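Local coordinates for agarase (Pseudoalteromonas fuliginea, PDB 6XJ9), which probably hydrolyses agarose, the galactan of red-algal agar, as a glycoside hydrolase of family GH50, at residues A[355-358]-A[359-362]; A[695-698]-A[699-703]. All blocks are in the same frame, centred on the assembly; numbering follows the deposited sequence.

Contact 1 (A[355-358]-A[359-362])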
loop_
_atom_site.group_PDB
_atom_site.type_symbol
_atom_site.label_atom_id
_atom_site.label_comp_id
_atom_site.label_asym_id
_atom_site.label_seq_id
_atom_site.Cartn_x
_atom_site.Cartn_y
_atom_site.Cartn_z
ATOM N N VAL A 355 -33.919 13.690 -24.112
ATOM C CA VAL A 355 -32.769 12.810 -24.240
ATOM C C VAL A 355 -32.091 13.085 -25.582
ATOM O O VAL A 355 -32.669 12.843 -26.641
ATOM C CB VAL A 355 -33.144 11.325 -24.068
ATOM C CG1 VAL A 355 -31.902 10.447 -24.001
ATOM C CG2 VAL A 355 -34.025 11.084 -22.848
ATOM N N ALA A 356 -30.857 13.603 -25.530
ATOM C CA ALA A 356 -30.087 13.847 -26.738
ATOM C C ALA A 356 -29.162 12.662 -27.020
ATOM O O ALA A 356 -28.879 12.365 -28.179
ATOM C CB ALA A 356 -29.326 15.146 -26.637
ATOM N N SER A 357 -28.691 11.990 -25.961
ATOM C CA SER A 357 -27.906 10.773 -26.124
ATOM C C SER A 357 -28.431 9.665 -25.217
ATOM O O SER A 357 -28.257 9.721 -23.995
ATOM C CB SER A 357 -26.442 11.003 -25.875
ATOM O OG SER A 357 -25.757 9.758 -25.824
ATOM N N GLN A 358 -29.040 8.648 -25.844
ATOM C CA GLN A 358 -29.548 7.482 -25.138
ATOM C C GLN A 358 -28.394 6.751 -24.456
ATOM O O GLN A 358 -28.549 6.251 -23.340
ATOM C CB GLN A 358 -30.319 6.552 -26.083
ATOM C CG GLN A 358 -31.776 6.945 -26.272
ATOM C CD GLN A 358 -32.591 6.824 -25.005
ATOM O OE1 GLN A 358 -32.234 6.112 -24.068
ATOM N NE2 GLN A 358 -33.702 7.538 -24.959
ATOM N N VAL A 359 -27.241 6.708 -25.137
ATOM C CA VAL A 359 -26.070 6.008 -24.630
ATOM C C VAL A 359 -25.612 6.671 -23.335
ATOM O O VAL A 359 -25.308 5.969 -22.372
ATOM C CB VAL A 359 -24.941 5.903 -25.677
ATOM C CG1 VAL A 359 -23.641 5.396 -25.077
ATOM C CG2 VAL A 359 -25.350 5.009 -26.840
ATOM N N ARG A 360 -25.585 8.010 -23.311
ATOM C CA ARG A 360 -25.195 8.732 -22.104
ATOM C C ARG A 360 -26.219 8.509 -20.990
ATOM O O ARG A 360 -25.844 8.226 -19.857
ATOM C CB ARG A 360 -24.981 10.229 -22.351
ATOM C CG ARG A 360 -23.816 10.572 -23.272
ATOM C CD ARG A 360 -22.438 10.217 -22.734
ATOM N NE ARG A 360 -22.133 10.869 -21.465
ATOM C CZ ARG A 360 -20.969 10.772 -20.820
ATOM N NH1 ARG A 360 -19.962 10.079 -21.334
ATOM N NH2 ARG A 360 -20.809 11.399 -19.670
ATOM N N LYS A 361 -27.508 8.647 -21.308
ATOM C CA LYS A 361 -28.542 8.506 -20.291
ATOM C C LYS A 361 -28.350 7.186 -19.545
ATOM O O LYS A 361 -28.387 7.162 -18.317
ATOM C CB LYS A 361 -29.948 8.650 -20.890
ATOM C CG LYS A 361 -31.102 8.411 -19.919
ATOM C CD LYS A 361 -32.459 8.335 -20.604
ATOM C CE LYS A 361 -33.557 7.760 -19.730
ATOM N NZ LYS A 361 -33.181 6.447 -19.147
ATOM N N ASN A 362 -28.072 6.108 -20.292
ATOM C CA ASN A 362 -28.138 4.754 -19.751
ATOM C C ASN A 362 -26.897 4.378 -18.936
ATOM O O ASN A 362 -26.878 3.322 -18.299
ATOM C CB ASN A 362 -28.479 3.731 -20.837
ATOM C CG ASN A 362 -29.932 3.826 -21.254
ATOM O OD1 ASN A 362 -30.822 3.896 -20.405
ATOM N ND2 ASN A 362 -30.183 3.829 -22.555
#
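With OG anti to the backbone N (chi1 170°), S357 swings its hydroxyl forward over the first turn of helix 358-361, where it meets R360. The amide of R360 points back at this oxygen, and the N to OG bond of 3.1 Å is close to straight, 163° at the hydrogen. The side chain of R360 starts out beside the same hydroxyl, its CG 3.3 Å from S357 OG, before bends at chi2 and chi3 carry the guanidinium away to the carbonyls of L316, T723 and S155. One small polar group thus serves an amide of the first turn, the capping bond taking the place of one from a preceding turn.

Two backbone bonds complete the start of the helix. K361 N reaches S357 O at 3.0 Å, and N362 N reaches Q358 O at 3.1 Å on a more bent path. S357 therefore engages the helix twice, through its hydroxyl and through its carbonyl.

Outside this polar core, the first three torsions of K361 are all near anti, which extends the chain across V355 at about a right angle and sets CD 3.9 Å from V355 CG2. Both residues also lie on Y319 of strand 315-320. Along the exposed side, the Q358 chain runs beside that of K361, and its amide is turned 37° from the plane of the N362 amide.

This is the serine N-cap of a short helix, flanked by an apolar contact between V355, two residues before the cap, and K361, four after it; it marks the passage from edge strand 354-355 into helix 358-361.

Contact 2 (A[695-698]-A[699-703])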
loop_
_atom_site.group_PDB
_atom_site.type_symbol
_atom_site.label_atom_id
_atom_site.label_comp_id
_atom_site.label_asym_id
_atom_site.label_seq_id
_atom_site.Cartn_x
_atom_site.Cartn_y
_atom_site.Cartn_z
ATOM N N MET A 695 5.372 5.348 -6.999
ATOM C CA MET A 695 5.841 5.988 -8.215
ATOM C C MET A 695 5.760 7.504 -8.031
ATOM O O MET A 695 6.616 8.239 -8.510
ATOM C CB MET A 695 5.013 5.529 -9.415
ATOM C CG MET A 695 5.411 4.125 -9.890
ATOM S SD MET A 695 4.336 3.581 -11.259
ATOM C CE MET A 695 4.842 4.744 -12.523
ATOM N N TYR A 696 4.717 7.947 -7.331
ATOM C CA TYR A 696 4.617 9.317 -6.856
ATOM C C TYR A 696 5.898 9.715 -6.125
ATOM O O TYR A 696 6.487 10.755 -6.415
ATOM C CB TYR A 696 3.453 9.427 -5.870
ATOM C CG TYR A 696 3.331 10.776 -5.211
ATOM C CD1 TYR A 696 2.698 11.816 -5.868
ATOM C CD2 TYR A 696 3.835 11.014 -3.936
ATOM C CE1 TYR A 696 2.558 13.065 -5.284
ATOM C CE2 TYR A 696 3.693 12.260 -3.336
ATOM C CZ TYR A 696 3.063 13.289 -4.018
ATOM O OH TYR A 696 2.926 14.535 -3.471
ATOM N N THR A 697 6.304 8.890 -5.154
ATOM C CA THR A 697 7.470 9.150 -4.312
ATOM C C THR A 697 8.735 9.297 -5.164
ATOM O O THR A 697 9.517 10.224 -4.959
ATOM C CB THR A 697 7.615 8.047 -3.251
ATOM O OG1 THR A 697 6.520 8.243 -2.359
ATOM C CG2 THR A 697 8.911 8.092 -2.464
ATOM N N ASP A 698 8.937 8.371 -6.108
ATOM C CA ASP A 698 10.078 8.408 -7.014
ATOM C C ASP A 698 10.078 9.707 -7.814
ATOM O O ASP A 698 11.136 10.304 -8.003
ATOM C CB ASP A 698 10.071 7.235 -7.999
ATOM C CG ASP A 698 10.533 5.918 -7.389
ATOM O OD1 ASP A 698 11.105 5.955 -6.276
ATOM O OD2 ASP A 698 10.342 4.864 -8.048
ATOM N N TYR A 699 8.898 10.104 -8.308
ATOM C CA TYR A 699 8.773 11.273 -9.168
ATOM C C TYR A 699 9.169 12.509 -8.371
ATOM O O TYR A 699 9.938 13.341 -8.840
ATOM C CB TYR A 699 7.332 11.468 -9.663
ATOM C CG TYR A 699 7.173 12.580 -10.673
ATOM C CD1 TYR A 699 7.220 13.912 -10.289
ATOM C CD2 TYR A 699 6.974 12.307 -12.018
ATOM C CE1 TYR A 699 7.075 14.939 -11.207
ATOM C CE2 TYR A 699 6.825 13.322 -12.952
ATOM C CZ TYR A 699 6.871 14.644 -12.546
ATOM O OH TYR A 699 6.741 15.650 -13.459
ATOM N N MET A 700 8.628 12.601 -7.157
ATOM C CA MET A 700 8.855 13.748 -6.291
ATOM C C MET A 700 10.308 13.790 -5.818
ATOM O O MET A 700 10.872 14.878 -5.650
ATOM C CB MET A 700 7.892 13.736 -5.095
ATOM C CG MET A 700 6.478 14.242 -5.451
ATOM S SD MET A 700 6.459 15.879 -6.294
ATOM C CE MET A 700 7.339 16.869 -5.084
ATOM N N ASN A 701 10.924 12.611 -5.658
ATOM C CA ASN A 701 12.335 12.558 -5.310
ATOM C C ASN A 701 13.179 13.159 -6.430
ATOM O O ASN A 701 14.184 13.819 -6.157
ATOM C CB ASN A 701 12.795 11.151 -4.915
ATOM C CG ASN A 701 12.409 10.792 -3.497
ATOM O OD1 ASN A 701 12.279 11.672 -2.650
ATOM N ND2 ASN A 701 12.251 9.509 -3.220
ATOM N N SER A 702 12.771 12.919 -7.680
ATOM C CA SER A 702 13.534 13.418 -8.811
ATOM C C SER A 702 13.377 14.932 -8.938
ATOM O O SER A 702 14.285 15.593 -9.421
ATOM C CB SER A 702 13.209 12.696 -10.095
ATOM O OG SER A 702 11.935 13.068 -10.597
ATOM N N VAL A 703 12.230 15.463 -8.501
ATOM C CA VAL A 703 12.001 16.901 -8.432
ATOM C C VAL A 703 12.907 17.501 -7.349
ATOM O O VAL A 703 13.623 18.474 -7.593
ATOM C CB VAL A 703 10.524 17.222 -8.135
ATOM C CG1 VAL A 703 10.307 18.724 -7.957
ATOM C CG2 VAL A 703 9.584 16.649 -9.192
HETATM O O HOH W 1 13.460 7.728 -5.875
#
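The Y696 ring takes M700 over one face: CG stands 3.8 Å above the plane, offset toward the part of the rim that bears the hydroxyl, and lies 4.0 Å from the ring centroid in a CH-pi contact. In M700, chi1 of -79° and the bend at chi2 (-52°) bring SD to an oblique position 5.3 Å from the Y696 centroid, a Met-aromatic contact. The backbone joins the same pair, M700 N to Y696 O at 2.9 Å. An alanine in place of Y696 would remove the ring and is likely to leave the M700 thioether without its aromatic support and freer to turn.

On another side of helix 689-704, T697 and N701 run side by side, CG2 of T697 lying 3.7 Å from N701 ND2. A water donates to D698 OD1 and weakly accepts from N701 ND2, while D698 OD2 is held by H197. Farther on, S702 OG donates to Y699 O at 2.7 Å, a carbonyl that V703 N also uses, and bonds to L649 N as well. The Y699 ring stacks with F669 and its hydroxyl bonds to A644.

The chemistry differs round the helix: dispersion and sulfur-aromatic forces hold M700 against Y696, whereas D698 and N701 are joined loosely, through a water whose bond to N701 is weak.

Contacts 1 and 2 illustrate two places along a helix: the first caps the start of a short one, the second ties successive turns in the interior of a long one. They stand on opposite sides of the chain's centre, with their own centres about 41 Å apart and nearest atoms about 27 Å apart, so neither touches the other. The centre of contact 1 lies about 28 Å from the chain centre, at the edge strand of the four-stranded antiparallel sheet. Contact 2 lies nearer, its centre about 17 Å away, where helix 689-704 touches both strand 709-714 and helix 745-763. Each also reaches the agarase CBM-like domain, R360 through S155 and D698 through H197.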